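Local coordinates for uncharacterized protein (Bacteroides caccae, PDB 4L7A) that is of unknown function but is probably a zinc-dependent metallopeptidase of the Peptidase_MA clan, at residues E75-V80 and V254-R258; F85-A90 and I149-K153; T203-L207 and L248-R252. All coordinates share one frame; numbering follows the deposited sequence.

From the N terminus, helix 59-81 opens contact 1 with residues 75-80, and the short helix 83-88 that follows opens contact 2. Contact 2 closes about sixty residues on, at the C-terminal end of helix 131-153, after the chain has run through three strands of the sheet. Helix 195-208 then opens contact 3, which residues 248-252 close after the long helix 211-244. The same last helix, 248-260, closes contact 1 at residues 254-258. Contacts 2 and 3 therefore follow one another within the large loop of contact 1, without crossing. Y77 joins them physically, touching F85 and C89 of contact 2 and L251 of contact 3.

Contact 1 of 3, residues E75-V80 and V254-R258; sequences EAYDEV and VIARR
E79 OE1 accepts from three nitrogens of two arginines. R258 takes it side-on, with NH2 at 2.9 Å from E79 OE1 and NE at 3.1 Å from the same oxygen, both in the guanidinium plane. The R257 and E79 side chains approach each other from opposite directions and meet end-on: R257 NH2 lies 3.0 Å from E79 OE1 and R257 NH1 reaches E79 OE2, each oxygen offering its syn lone pair. These two planes are only 18° apart, so this pair is nearly flat, whereas R258 is turned well away from the same carboxylate plane. A first torsion of -167° sets E79 CG opposite the backbone N, and the extended chain beyond it lets this exposed acid reach across to helix 248-260.

R258 NH1 is 3.3 Å from E75 OE1, which it approaches from above the carboxylate plane, and it also donates to H71 O. The backbone O of E75 and N of A76 lie over one guanidinium face. R257 NE forms a salt bridge with E261.

Beside the charges the surface is apolar. The small A76, whose CA is 5.9 Å from I255 CA, fits its CB against both I255 CG1 and R258 CD, 3.8 Å from each, while V254 CG2 meets V80 CG2 at 3.9 Å. Y77 directs its hydroxyl to H143 on helix 131-153.

Five bonds thus tie the two helices, which run roughly antiparallel (138°). With OE1 gripped by three N-H groups and OE2 by a fourth, the E79 carboxylate probably stays ionised and holds both guanidinium groups in place.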
ATOM      1  N   GLU A  75      12.153   0.343  -0.369  1.00 21.59           N
ATOM      2  CA  GLU A  75      13.250   0.436  -1.303  1.00 24.76           C
ATOM      3  C   GLU A  75      12.877   0.950  -2.684  1.00 24.35           C
ATOM      4  O   GLU A  75      13.746   1.487  -3.383  1.00 25.54           O
ATOM      5  CB  GLU A  75      14.017  -0.877  -1.418  1.00 27.37           C
ATOM      6  CG  GLU A  75      14.920  -1.140  -0.208  1.00 30.68           C
ATOM      7  CD  GLU A  75      15.688  -2.453  -0.374  1.00 34.13           C
ATOM      8  OE1 GLU A  75      16.151  -2.783  -1.485  1.00 41.42           O
ATOM      9  OE2 GLU A  75      15.780  -3.189   0.584  1.00 39.58           O
ATOM     10  N   ALA A  76      11.605   0.821  -3.065  1.00 22.87           N
ATOM     11  CA  ALA A  76      11.166   1.304  -4.364  1.00 22.46           C
ATOM     12  C   ALA A  76      11.072   2.817  -4.368  1.00 21.38           C
ATOM     13  O   ALA A  76      11.520   3.531  -5.275  1.00 23.30           O
ATOM     14  CB  ALA A  76       9.813   0.659  -4.738  1.00 21.73           C
ATOM     15  N   TYR A  77      10.447   3.302  -3.335  1.00 22.02           N
ATOM     16  CA  TYR A  77      10.359   4.719  -3.083  1.00 21.40           C
ATOM     17  C   TYR A  77      11.764   5.317  -2.949  1.00 22.59           C
ATOM     18  O   TYR A  77      12.017   6.373  -3.527  1.00 22.92           O
ATOM     19  CB  TYR A  77       9.525   4.985  -1.838  1.00 19.81           C
ATOM     20  CG  TYR A  77       8.003   4.915  -2.006  1.00 18.95           C
ATOM     21  CD1 TYR A  77       7.394   4.137  -2.986  1.00 19.33           C
ATOM     22  CD2 TYR A  77       7.158   5.635  -1.126  1.00 19.33           C
ATOM     23  CE1 TYR A  77       5.964   4.091  -3.120  1.00 18.76           C
ATOM     24  CE2 TYR A  77       5.791   5.575  -1.215  1.00 19.04           C
ATOM     25  CZ  TYR A  77       5.188   4.812  -2.223  1.00 17.77           C
ATOM     26  OH  TYR A  77       3.844   4.820  -2.297  1.00 16.50           O
ATOM     27  N   ASP A  78      12.671   4.633  -2.246  1.00 23.68           N
ATOM     28  CA  ASP A  78      14.031   5.131  -2.117  1.00 26.02           C
ATOM     29  C   ASP A  78      14.681   5.207  -3.484  1.00 27.16           C
ATOM     30  O   ASP A  78      15.256   6.216  -3.816  1.00 27.06           O
ATOM     31  CB  ASP A  78      14.934   4.227  -1.264  1.00 28.13           C
ATOM     32  CG  ASP A  78      14.642   4.297   0.216  1.00 28.73           C
ATOM     33  OD1 ASP A  78      13.985   5.254   0.681  1.00 29.14           O
ATOM     34  OD2 ASP A  78      15.125   3.375   0.929  1.00 30.54           O
ATOM     35  N   GLU A  79      14.574   4.140  -4.275  1.00 28.17           N
ATOM     36  CA  GLU A  79      15.203   4.100  -5.594  1.00 28.40           C
ATOM     37  C   GLU A  79      14.764   5.254  -6.506  1.00 27.49           C
ATOM     38  O   GLU A  79      15.559   5.829  -7.224  1.00 25.59           O
ATOM     39  CB  GLU A  79      14.876   2.773  -6.285  1.00 27.72           C
ATOM     40  CG  GLU A  79      15.708   2.478  -7.510  1.00 29.18           C
ATOM     41  CD  GLU A  79      15.336   1.129  -8.149  1.00 29.69           C
ATOM     42  OE1 GLU A  79      15.170   0.096  -7.462  1.00 29.58           O
ATOM     43  OE2 GLU A  79      15.173   1.118  -9.360  1.00 29.84           O
ATOM     44  N   VAL A  80      13.481   5.576  -6.501  1.00 27.13           N
ATOM     45  CA  VAL A  80      12.998   6.599  -7.410  1.00 25.79           C
ATOM     46  C   VAL A  80      12.950   7.998  -6.819  1.00 26.98           C
ATOM     47  O   VAL A  80      13.224   8.946  -7.527  1.00 25.99           O
ATOM     48  CB  VAL A  80      11.643   6.204  -7.946  1.00 24.97           C
ATOM     49  CG1 VAL A  80      11.107   7.269  -8.919  1.00 24.87           C
ATOM     50  CG2 VAL A  80      11.798   4.854  -8.673  1.00 23.34           C
ATOM     51  N   VAL A 254       9.483   0.258 -11.350  1.00 21.93           N
ATOM     52  CA  VAL A 254      10.377  -0.213 -10.305  1.00 22.67           C
ATOM     53  C   VAL A 254       9.626  -1.108  -9.291  1.00 21.57           C
ATOM     54  O   VAL A 254      10.112  -2.169  -8.932  1.00 23.66           O
ATOM     55  CB  VAL A 254      11.112   0.959  -9.651  1.00 23.33           C
ATOM     56  CG1 VAL A 254      11.767   0.544  -8.337  1.00 22.83           C
ATOM     57  CG2 VAL A 254      12.154   1.512 -10.651  1.00 24.31           C
ATOM     58  N   ILE A 255       8.419  -0.723  -8.921  1.00 19.98           N
ATOM     59  CA  ILE A 255       7.577  -1.554  -8.062  1.00 19.41           C
ATOM     60  C   ILE A 255       7.298  -2.911  -8.709  1.00 20.26           C
ATOM     61  O   ILE A 255       7.521  -3.946  -8.076  1.00 19.43           O
ATOM     62  CB  ILE A 255       6.263  -0.837  -7.702  1.00 18.78           C
ATOM     63  CG1 ILE A 255       6.597   0.268  -6.690  1.00 18.03           C
ATOM     64  CG2 ILE A 255       5.213  -1.840  -7.120  1.00 19.22           C
ATOM     65  CD1 ILE A 255       5.534   1.258  -6.397  1.00 19.35           C
ATOM     66  N   ALA A 256       6.893  -2.919  -9.992  1.00 21.07           N
ATOM     67  CA  ALA A 256       6.668  -4.165 -10.692  1.00 21.87           C
ATOM     68  C   ALA A 256       7.922  -5.062 -10.760  1.00 23.50           C
ATOM     69  O   ALA A 256       7.823  -6.287 -10.593  1.00 24.68           O
ATOM     70  CB  ALA A 256       6.132  -3.917 -12.120  1.00 22.74           C
ATOM     71  N   ARG A 257       9.086  -4.474 -10.997  1.00 24.52           N
ATOM     72  CA  ARG A 257      10.304  -5.244 -11.054  1.00 25.37           C
ATOM     73  C   ARG A 257      10.555  -5.859  -9.691  1.00 25.67           C
ATOM     74  O   ARG A 257      10.927  -7.035  -9.568  1.00 25.00           O
ATOM     75  CB  ARG A 257      11.481  -4.344 -11.433  1.00 26.93           C
ATOM     76  CG  ARG A 257      12.720  -5.072 -11.809  1.00 27.58           C
ATOM     77  CD  ARG A 257      13.978  -4.179 -11.785  1.00 28.32           C
ATOM     78  NE  ARG A 257      14.427  -3.913 -10.418  1.00 26.52           N
ATOM     79  CZ  ARG A 257      14.598  -2.719  -9.848  1.00 26.73           C
ATOM     80  NH1 ARG A 257      14.368  -1.584 -10.472  1.00 27.71           N
ATOM     81  NH2 ARG A 257      15.043  -2.657  -8.610  1.00 27.45           N
ATOM     82  N   ARG A 258      10.362  -5.058  -8.656  1.00 24.60           N
ATOM     83  CA  ARG A 258      10.629  -5.537  -7.300  1.00 24.06           C
ATOM     84  C   ARG A 258       9.674  -6.632  -6.803  1.00 22.92           C
ATOM     85  O   ARG A 258      10.120  -7.619  -6.212  1.00 22.16           O
ATOM     86  CB  ARG A 258      10.716  -4.358  -6.338  1.00 23.82           C
ATOM     87  CG  ARG A 258      12.047  -3.611  -6.447  1.00 23.30           C
ATOM     88  CD  ARG A 258      11.937  -2.272  -5.779  1.00 23.48           C
ATOM     89  NE  ARG A 258      13.252  -1.653  -5.755  1.00 23.63           N
ATOM     90  CZ  ARG A 258      14.211  -1.971  -4.904  1.00 23.51           C
ATOM     91  NH1 ARG A 258      14.011  -2.865  -3.939  1.00 23.31           N
ATOM     92  NH2 ARG A 258      15.378  -1.371  -5.015  1.00 23.78           N
TER

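Contact 2 of 3, residues F85-A90 and I149-K153; sequences FTRACA and ILHQK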
ATOM      1  N   PHE A  85      11.961  11.481   0.408  1.00 28.18           N
ATOM      2  CA  PHE A  85      10.596  11.235  -0.092  1.00 26.05           C
ATOM      3  C   PHE A  85       9.958  10.091   0.676  1.00 23.37           C
ATOM      4  O   PHE A  85       8.832  10.182   1.207  1.00 23.06           O
ATOM      5  CB  PHE A  85      10.669  10.919  -1.594  1.00 24.75           C
ATOM      6  CG  PHE A  85       9.415  10.349  -2.152  1.00 22.57           C
ATOM      7  CD1 PHE A  85       8.317  11.161  -2.366  1.00 22.62           C
ATOM      8  CD2 PHE A  85       9.347   9.032  -2.509  1.00 22.47           C
ATOM      9  CE1 PHE A  85       7.159  10.663  -2.882  1.00 21.84           C
ATOM     10  CE2 PHE A  85       8.169   8.488  -3.066  1.00 22.01           C
ATOM     11  CZ  PHE A  85       7.072   9.305  -3.243  1.00 21.40           C
ATOM     12  N   THR A  86      10.689   8.987   0.767  1.00 23.45           N
ATOM     13  CA  THR A  86      10.169   7.808   1.477  1.00 22.71           C
ATOM     14  C   THR A  86       9.777   8.153   2.878  1.00 22.91           C
ATOM     15  O   THR A  86       8.686   7.798   3.316  1.00 23.53           O
ATOM     16  CB  THR A  86      11.191   6.654   1.475  1.00 22.46           C
ATOM     17  OG1 THR A  86      11.634   6.456   0.139  1.00 21.50           O
ATOM     18  CG2 THR A  86      10.578   5.343   1.983  1.00 22.11           C
ATOM     19  N   ARG A  87      10.644   8.886   3.570  1.00 23.73           N
ATOM     20  CA  ARG A  87      10.362   9.290   4.929  1.00 24.73           C
ATOM     21  C   ARG A  87       9.166  10.201   4.997  1.00 23.56           C
ATOM     22  O   ARG A  87       8.484  10.219   6.001  1.00 23.40           O
ATOM     23  CB  ARG A  87      11.591   9.961   5.607  1.00 26.91           C
ATOM     24  CG  ARG A  87      12.706   8.947   5.930  1.00 30.40           C
ATOM     25  CD  ARG A  87      14.095   9.603   6.122  1.00 33.55           C
ATOM     26  NE  ARG A  87      14.089  10.415   7.332  1.00 37.35           N
ATOM     27  CZ  ARG A  87      14.143   9.939   8.590  1.00 42.56           C
ATOM     28  NH1 ARG A  87      14.200   8.631   8.862  1.00 43.57           N
ATOM     29  NH2 ARG A  87      14.158  10.782   9.613  1.00 43.98           N
ATOM     30  N   ALA A  88       8.929  11.010   3.960  1.00 23.93           N
ATOM     31  CA  ALA A  88       7.852  11.998   4.026  1.00 24.62           C
ATOM     32  C   ALA A  88       6.455  11.388   4.033  1.00 25.57           C
ATOM     33  O   ALA A  88       5.542  12.024   4.502  1.00 28.24           O
ATOM     34  CB  ALA A  88       7.950  13.007   2.883  1.00 24.87           C
ATOM     35  N   CYS A  89       6.279  10.195   3.474  1.00 25.13           N
ATOM     36  CA  CYS A  89       4.977   9.562   3.469  1.00 24.54           C
ATOM     37  C   CYS A  89       4.913   8.220   4.197  1.00 24.18           C
ATOM     38  O   CYS A  89       4.064   7.417   3.887  1.00 25.58           O
ATOM     39  CB  CYS A  89       4.480   9.403   2.039  1.00 23.79           C
ATOM     40  SG  CYS A  89       5.597   8.631   0.890  1.00 23.93           S
ATOM     41  N   ALA A  90       5.823   7.980   5.139  1.00 23.31           N
ATOM     42  CA  ALA A  90       5.888   6.705   5.831  1.00 21.72           C
ATOM     43  C   ALA A  90       4.916   6.672   6.967  1.00 20.25           C
ATOM     44  O   ALA A  90       4.592   7.666   7.524  1.00 21.27           O
ATOM     45  CB  ALA A  90       7.293   6.442   6.358  1.00 23.66           C
ATOM     46  N   ILE A 149      -0.883  11.062   2.625  1.00 21.08           N
ATOM     47  CA  ILE A 149       0.081  11.829   3.443  1.00 21.49           C
ATOM     48  C   ILE A 149       0.832  12.816   2.566  1.00 22.05           C
ATOM     49  O   ILE A 149       1.057  13.963   2.966  1.00 21.91           O
ATOM     50  CB  ILE A 149       1.057  10.884   4.183  1.00 21.85           C
ATOM     51  CG1 ILE A 149       0.308  10.089   5.269  1.00 22.84           C
ATOM     52  CG2 ILE A 149       2.195  11.664   4.845  1.00 24.16           C
ATOM     53  CD1 ILE A 149       1.165   8.899   5.860  1.00 21.97           C
ATOM     54  N   LEU A 150       1.216  12.387   1.365  1.00 21.20           N
ATOM     55  CA  LEU A 150       1.859  13.339   0.466  1.00 21.47           C
ATOM     56  C   LEU A 150       0.937  14.543   0.219  1.00 21.45           C
ATOM     57  O   LEU A 150       1.376  15.737   0.271  1.00 19.78           O
ATOM     58  CB  LEU A 150       2.246  12.703  -0.869  1.00 22.14           C
ATOM     59  CG  LEU A 150       3.281  11.586  -0.836  1.00 22.52           C
ATOM     60  CD1 LEU A 150       3.409  10.907  -2.188  1.00 21.82           C
ATOM     61  CD2 LEU A 150       4.660  12.150  -0.344  1.00 24.56           C
ATOM     62  N   HIS A 151      -0.324  14.248  -0.056  1.00 19.67           N
ATOM     63  CA  HIS A 151      -1.311  15.311  -0.325  1.00 20.32           C
ATOM     64  C   HIS A 151      -1.531  16.263   0.817  1.00 22.05           C
ATOM     65  O   HIS A 151      -1.708  17.424   0.564  1.00 23.18           O
ATOM     66  CB  HIS A 151      -2.623  14.751  -0.768  1.00 19.14           C
ATOM     67  CG  HIS A 151      -2.483  13.845  -1.945  1.00 18.76           C
ATOM     68  ND1 HIS A 151      -3.369  12.837  -2.208  1.00 19.43           N
ATOM     69  CD2 HIS A 151      -1.529  13.783  -2.911  1.00 18.63           C
ATOM     70  CE1 HIS A 151      -2.964  12.172  -3.286  1.00 19.84           C
ATOM     71  NE2 HIS A 151      -1.867  12.754  -3.755  1.00 19.38           N
ATOM     72  N   GLN A 152      -1.483  15.768   2.048  1.00 24.30           N
ATOM     73  CA  GLN A 152      -1.586  16.600   3.252  1.00 28.43           C
ATOM     74  C   GLN A 152      -0.403  17.534   3.394  1.00 27.76           C
ATOM     75  O   GLN A 152      -0.577  18.701   3.712  1.00 27.29           O
ATOM     76  CB  GLN A 152      -1.705  15.741   4.526  1.00 31.11           C
ATOM     77  CG  GLN A 152      -3.019  14.949   4.579  1.00 37.21           C
ATOM     78  CD  GLN A 152      -3.234  14.075   5.865  1.00 44.59           C
ATOM     79  OE1 GLN A 152      -2.383  13.260   6.259  1.00 46.76           O
ATOM     80  NE2 GLN A 152      -4.395  14.248   6.497  1.00 47.40           N
ATOM     81  N   LYS A 153       0.794  17.031   3.111  1.00 27.31           N
ATOM     82  CA  LYS A 153       1.987  17.854   3.230  1.00 27.87           C
ATOM     83  C   LYS A 153       2.137  18.846   2.094  1.00 27.96           C
ATOM     84  O   LYS A 153       2.542  19.997   2.316  1.00 27.57           O
ATOM     85  CB  LYS A 153       3.211  16.994   3.290  1.00 28.22           C
ATOM     86  CG  LYS A 153       3.371  16.203   4.587  1.00 28.56           C
ATOM     87  CD  LYS A 153       4.720  15.568   4.533  1.00 30.76           C
ATOM     88  CE  LYS A 153       5.202  15.108   5.877  1.00 33.33           C
ATOM     89  NZ  LYS A 153       4.264  14.168   6.433  1.00 33.75           N
TER
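The F85 ring is met obliquely by L150, whose CD1 stands 3.8 Å from F85 CE1, the leucine and phenylalanine side chains crossing at about a right angle. Other neighbours of this ring are Y77, whose ring is inclined to it, and M240 and V246. A large aromatic suits such a place, where its own helix meets three others and a loop. F85 reaches it with CG anti to the backbone N (chi1 167°), which swings the ring toward the partner helix.

L150 forks over two neighbours: while CD1 serves the ring, CD2 lies 3.6 Å from C89 CB and 3.8 Å from C89 SG. The sulfur sits between the backbone N and the carbonyl carbon (chi1 51°), a crowded position that keeps it beside L150 and also against Y77. C89 is the first residue to leave helical geometry, and its backbone lies close to I149, whose CG2 is 3.7 Å from C89 CA. The other branch of the isoleucine carries CD1 to 3.8 Å from C89 O.

The one hydrogen bond across the contact runs from K153 NZ to A88 O, 3.2 Å apart, in the carbonyl plane with a C=O...N angle of 154°. The long K153 side chain, bent only at its last torsion, brings the ammonium to a carbonyl at the C-terminal end of helix 83-88, where a positive charge should be favourable to the helix dipole.

A88 and L150 also touch W244 of helix 211-244. Helix 131-153 is probably the active-site helix of the fold: its HEXXH sequence, the zinc-binding signature of such peptidases, ends immediately before I149.

Contact 3 of 3, residues T203-L207 and L248-R252; sequences TACFL and LDLLR
Helix-helix packing joins F206 and L207 of helix 195-208 to L248, L251 and R252 of the final helix, 248-260, with segment axes 9.8 Å apart and inclined at 52°. Helix 195-208 also lies against helix 131-153, where A204, which takes no part in the present contact, touches H144 of the HEXXH sequence, the probable zinc motif.

R252 lays its aliphatic part over one face of the F206 ring. CD stands 3.8 Å from the ring centroid, 14° off the normal, in a CH-pi contact, and R252 CD is also 3.1 Å from F206 O. Arginine fits because its methylenes cover the ring while a bend at chi3 (64°) turns its charged end to D249: R252 NE and NH2 both donate to D249 OD1, the NH2 to OD1 distance being 2.8 Å, in a salt bridge within the helix. Both nitrogens approach that oxygen from the same face of the carboxylate, and this grip steadies the arginine over the ring.

Beside this, L248 forks between two partners, with CD2 at 3.6 Å from F206 CD2 and CD1 at 3.7 Å from L207 CD2. The same methyl of L207 packs on L251 CG. V236 and L233 of helix 211-244 add further cover to L248 and F206.

The backbones come nearest at L207 and R252, where one water donates to L207 O at 2.7 Å and to R252 O at 2.8 Å.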
ATOM      1  N   THR A 203      -3.375   7.129  -8.003  1.00 19.74           N
ATOM      2  CA  THR A 203      -1.973   6.898  -7.686  1.00 18.89           C
ATOM      3  C   THR A 203      -1.683   5.448  -7.286  1.00 17.73           C
ATOM      4  O   THR A 203      -0.761   4.808  -7.808  1.00 17.29           O
ATOM      5  CB  THR A 203      -1.537   7.825  -6.497  1.00 20.24           C
ATOM      6  OG1 THR A 203      -1.887   9.195  -6.753  1.00 20.61           O
ATOM      7  CG2 THR A 203      -0.034   7.731  -6.258  1.00 21.14           C
ATOM      8  N   ALA A 204      -2.490   4.897  -6.360  1.00 18.54           N
ATOM      9  CA  ALA A 204      -2.305   3.550  -5.858  1.00 17.44           C
ATOM     10  C   ALA A 204      -2.603   2.483  -6.912  1.00 19.10           C
ATOM     11  O   ALA A 204      -1.905   1.438  -6.957  1.00 18.73           O
ATOM     12  CB  ALA A 204      -3.194   3.306  -4.673  1.00 17.54           C
ATOM     13  N   CYS A 205      -3.628   2.718  -7.716  1.00 17.20           N
ATOM     14  CA  CYS A 205      -3.910   1.777  -8.835  1.00 17.97           C
ATOM     15  C   CYS A 205      -2.806   1.824  -9.889  1.00 17.34           C
ATOM     16  O   CYS A 205      -2.319   0.788 -10.361  1.00 16.47           O
ATOM     17  CB  CYS A 205      -5.254   2.051  -9.475  1.00 17.78           C
ATOM     18  SG  CYS A 205      -6.690   1.694  -8.389  1.00 21.06           S
ATOM     19  N   PHE A 206      -2.387   3.027 -10.252  1.00 18.20           N
ATOM     20  CA  PHE A 206      -1.352   3.163 -11.233  1.00 18.89           C
ATOM     21  C   PHE A 206      -0.072   2.471 -10.774  1.00 20.80           C
ATOM     22  O   PHE A 206       0.569   1.772 -11.576  1.00 21.29           O
ATOM     23  CB  PHE A 206      -1.060   4.631 -11.549  1.00 20.26           C
ATOM     24  CG  PHE A 206      -0.110   4.810 -12.687  1.00 20.32           C
ATOM     25  CD1 PHE A 206      -0.485   4.453 -13.977  1.00 20.17           C
ATOM     26  CD2 PHE A 206       1.163   5.288 -12.466  1.00 20.31           C
ATOM     27  CE1 PHE A 206       0.391   4.586 -15.065  1.00 20.51           C
ATOM     28  CE2 PHE A 206       2.048   5.450 -13.541  1.00 20.95           C
ATOM     29  CZ  PHE A 206       1.650   5.095 -14.859  1.00 21.78           C
ATOM     30  N   LEU A 207       0.276   2.603  -9.489  1.00 18.93           N
ATOM     31  CA  LEU A 207       1.499   2.028  -9.020  1.00 19.05           C
ATOM     32  C   LEU A 207       1.467   0.510  -8.880  1.00 18.63           C
ATOM     33  O   LEU A 207       2.480  -0.094  -9.011  1.00 19.97           O
ATOM     34  CB  LEU A 207       1.958   2.683  -7.693  1.00 19.65           C
ATOM     35  CG  LEU A 207       2.388   4.135  -7.770  1.00 21.29           C
ATOM     36  CD1 LEU A 207       2.872   4.640  -6.383  1.00 22.03           C
ATOM     37  CD2 LEU A 207       3.519   4.258  -8.805  1.00 22.78           C
ATOM     38  N   LEU A 248       6.564   9.153 -11.714  1.00 22.21           N
ATOM     39  CA  LEU A 248       5.625   8.165 -11.310  1.00 23.43           C
ATOM     40  C   LEU A 248       5.620   6.890 -12.223  1.00 24.12           C
ATOM     41  O   LEU A 248       5.495   5.763 -11.719  1.00 22.07           O
ATOM     42  CB  LEU A 248       4.218   8.757 -11.277  1.00 24.65           C
ATOM     43  CG  LEU A 248       3.163   7.908 -10.543  1.00 25.50           C
ATOM     44  CD1 LEU A 248       3.431   7.929  -9.059  1.00 25.69           C
ATOM     45  CD2 LEU A 248       1.761   8.444 -10.799  1.00 27.02           C
ATOM     46  N   ASP A 249       5.770   7.064 -13.534  1.00 23.82           N
ATOM     47  CA  ASP A 249       5.854   5.904 -14.453  1.00 25.88           C
ATOM     48  C   ASP A 249       7.055   5.038 -14.104  1.00 24.99           C
ATOM     49  O   ASP A 249       6.945   3.806 -14.028  1.00 25.42           O
ATOM     50  CB  ASP A 249       5.868   6.310 -15.955  1.00 27.62           C
ATOM     51  CG  ASP A 249       5.628   5.110 -16.891  1.00 33.15           C
ATOM     52  OD1 ASP A 249       4.694   4.255 -16.672  1.00 37.65           O
ATOM     53  OD2 ASP A 249       6.387   4.976 -17.868  1.00 39.05           O
ATOM     54  N   LEU A 250       8.185   5.677 -13.840  1.00 23.48           N
ATOM     55  CA  LEU A 250       9.359   4.950 -13.411  1.00 23.65           C
ATOM     56  C   LEU A 250       9.093   4.195 -12.103  1.00 22.86           C
ATOM     57  O   LEU A 250       9.510   3.052 -11.958  1.00 22.15           O
ATOM     58  CB  LEU A 250      10.519   5.921 -13.240  1.00 24.28           C
ATOM     59  CG  LEU A 250      11.816   5.279 -12.786  1.00 25.74           C
ATOM     60  CD1 LEU A 250      12.229   4.189 -13.776  1.00 25.55           C
ATOM     61  CD2 LEU A 250      12.944   6.386 -12.586  1.00 26.66           C
ATOM     62  N   LEU A 251       8.447   4.866 -11.148  1.00 21.94           N
ATOM     63  CA  LEU A 251       8.128   4.255  -9.860  1.00 23.12           C
ATOM     64  C   LEU A 251       7.210   3.050 -10.059  1.00 21.34           C
ATOM     65  O   LEU A 251       7.428   2.001  -9.456  1.00 21.09           O
ATOM     66  CB  LEU A 251       7.523   5.256  -8.856  1.00 21.65           C
ATOM     67  CG  LEU A 251       7.138   4.734  -7.453  1.00 21.76           C
ATOM     68  CD1 LEU A 251       8.296   4.145  -6.723  1.00 22.27           C
ATOM     69  CD2 LEU A 251       6.615   5.852  -6.618  1.00 21.80           C
ATOM     70  N   ARG A 252       6.214   3.181 -10.916  1.00 20.94           N
ATOM     71  CA  ARG A 252       5.367   2.012 -11.265  1.00 22.02           C
ATOM     72  C   ARG A 252       6.193   0.801 -11.755  1.00 22.83           C
ATOM     73  O   ARG A 252       5.954  -0.333 -11.332  1.00 20.18           O
ATOM     74  CB  ARG A 252       4.305   2.393 -12.312  1.00 22.80           C
ATOM     75  CG  ARG A 252       3.450   1.199 -12.790  1.00 22.77           C
ATOM     76  CD  ARG A 252       2.547   1.611 -13.976  1.00 24.38           C
ATOM     77  NE  ARG A 252       3.368   1.974 -15.116  1.00 24.54           N
ATOM     78  CZ  ARG A 252       3.846   1.088 -16.007  1.00 27.86           C
ATOM     79  NH1 ARG A 252       3.564  -0.194 -15.905  1.00 26.76           N
ATOM     80  NH2 ARG A 252       4.628   1.481 -17.013  1.00 28.30           N
TER
HETATM   81  O   HOH W   1       3.625  -1.728 -10.773  1.00 24.55           O